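Local structure of TCR alpha chain (Gallus gallus, 6LIR) at residues A82-C87 and G102-V107. The protein forms the alpha half of a chicken alpha-beta T-cell receptor, which probably recognises peptide antigens presented by MHC molecules. Sequence-based numbering, arbitrary orientation.
Sequences AAVYYC and GTRLSV
Gly102 lies against the ring of Tyr86, with its CA 3.6 Å from Tyr86 CD1, and also touches Val84 CG1. A side chain at Gly102 would collide with Tyr86 CE1, and the backbone angles (phi 89°, psi 137°) themselves call for glycine. Thr103 pairs with Tyr85 through two nearly straight backbone hydrogen bonds: Tyr85 N to Thr103 O is 2.7 Å, and Thr103 N to Tyr85 O is 2.8 Å. Tyr85 O also receives Gln4 NE2, while Thr103 OG1 bonds to Glu5 O. On the face bearing Val84 and Arg104, a non-hydrogen-bonded pair, the side chains cross at about a right angle, and Val84 CG2 touches Arg104 CB at 4.1 Å. CG1 of Val84, anti to the backbone N (chi1 176°), is the branch turned to Gly102. An alanine in place of Val84 would probably open a gap between Gly102 and the aliphatic base of Arg104, leaving the latter less firmly held. The extended Arg104 chain carries NH1 to a salt bridge with Glu170 of the TCR beta chain. Leu105 N reaches Ala83 O at 2.7 Å, whereas the return bond from Ala83 N to Leu105 O is weak. On the opposite face, the ring of Tyr85 crosses Leu105 obliquely: CE1 is 3.8 Å from both Leu105 CB and CD2. Leu74 packs on both side chains in this buried core, and Tyr85 OH bonds to Asp81 O and Arg34 NH1. Val107 ends the contact, with CG2 near Ala82 N. Strands 84-90 and 97-108 are the F and G strands of an immunoglobulin V domain; Cys87 carries the Cys20 disulfide between its sheets, and Tyr85 is the tyrosine of the tyrosine-corner motif.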
# COMPACT_ATOMS: atom_id res chain seq x y z
N ALA A 82 0.74 -8.71 6.79
CA ALA A 82 1.06 -8.62 5.37
C ALA A 82 1.70 -7.26 5.08
O ALA A 82 1.06 -6.22 5.24
CB ALA A 82 -0.20 -8.81 4.53
N ALA A 83 2.96 -7.28 4.68
CA ALA A 83 3.70 -6.05 4.42
C ALA A 83 4.95 -6.41 3.63
O ALA A 83 5.22 -7.58 3.34
CB ALA A 83 4.07 -5.34 5.73
N VAL A 84 5.71 -5.38 3.30
CA VAL A 84 7.01 -5.55 2.66
C VAL A 84 8.05 -5.44 3.76
O VAL A 84 8.12 -4.41 4.45
CB VAL A 84 7.25 -4.51 1.56
CG1 VAL A 84 8.65 -4.65 0.98
CG2 VAL A 84 6.20 -4.65 0.46
N TYR A 85 8.81 -6.50 3.96
CA TYR A 85 9.78 -6.59 5.04
C TYR A 85 11.17 -6.32 4.50
O TYR A 85 11.62 -6.98 3.56
CB TYR A 85 9.71 -7.96 5.72
CG TYR A 85 8.47 -8.13 6.57
CD1 TYR A 85 7.24 -8.43 6.00
CD2 TYR A 85 8.53 -7.98 7.95
CE1 TYR A 85 6.10 -8.58 6.78
CE2 TYR A 85 7.41 -8.12 8.74
CZ TYR A 85 6.20 -8.43 8.15
OH TYR A 85 5.09 -8.57 8.94
N TYR A 86 11.86 -5.35 5.11
CA TYR A 86 13.18 -4.92 4.68
C TYR A 86 14.22 -5.26 5.74
O TYR A 86 14.01 -5.01 6.93
CB TYR A 86 13.22 -3.40 4.45
CG TYR A 86 12.53 -2.90 3.20
CD1 TYR A 86 13.15 -2.95 1.96
CD2 TYR A 86 11.25 -2.35 3.28
CE1 TYR A 86 12.53 -2.48 0.83
CE2 TYR A 86 10.61 -1.88 2.14
CZ TYR A 86 11.25 -1.95 0.92
OH TYR A 86 10.62 -1.48 -0.21
N CYS A 87 15.34 -5.80 5.29
CA CYS A 87 16.51 -5.88 6.15
C CYS A 87 17.45 -4.75 5.77
O CYS A 87 17.50 -4.31 4.62
CB CYS A 87 17.23 -7.23 6.03
SG CYS A 87 17.87 -7.57 4.38
N GLY A 102 13.71 -5.94 -0.16
CA GLY A 102 12.39 -6.07 0.42
C GLY A 102 11.67 -7.34 0.01
O GLY A 102 11.72 -7.75 -1.16
N THR A 103 11.02 -7.98 0.97
CA THR A 103 10.23 -9.18 0.72
C THR A 103 8.76 -8.87 1.01
O THR A 103 8.42 -8.45 2.13
CB THR A 103 10.72 -10.35 1.58
OG1 THR A 103 12.03 -10.72 1.14
CG2 THR A 103 9.79 -11.55 1.43
N ARG A 104 7.91 -9.07 0.02
CA ARG A 104 6.49 -8.74 0.13
C ARG A 104 5.76 -9.96 0.70
O ARG A 104 5.59 -10.96 0.01
CB ARG A 104 5.89 -8.35 -1.21
CG ARG A 104 4.43 -8.03 -1.09
CD ARG A 104 3.80 -7.33 -2.28
NE ARG A 104 2.39 -7.35 -2.09
CZ ARG A 104 1.69 -6.42 -1.44
NH1 ARG A 104 0.37 -6.49 -1.25
NH2 ARG A 104 2.31 -5.36 -0.96
N LEU A 105 5.35 -9.87 1.96
CA LEU A 105 4.69 -10.99 2.62
C LEU A 105 3.18 -10.90 2.42
O LEU A 105 2.57 -9.85 2.64
CB LEU A 105 5.01 -11.03 4.12
CG LEU A 105 4.24 -12.11 4.89
CD1 LEU A 105 4.57 -13.50 4.34
CD2 LEU A 105 4.50 -12.04 6.39
N SER A 106 2.59 -12.02 2.01
CA SER A 106 1.16 -12.18 1.86
C SER A 106 0.70 -13.22 2.87
O SER A 106 1.33 -14.27 3.00
CB SER A 106 0.79 -12.61 0.44
OG SER A 106 0.54 -11.50 -0.39
N VAL A 107 -0.38 -12.92 3.59
CA VAL A 107 -0.89 -13.80 4.63
C VAL A 107 -2.32 -14.15 4.28
O VAL A 107 -3.19 -13.26 4.25
CB VAL A 107 -0.80 -13.16 6.03
CG1 VAL A 107 -1.42 -14.08 7.08
CG2 VAL A 107 0.64 -12.83 6.37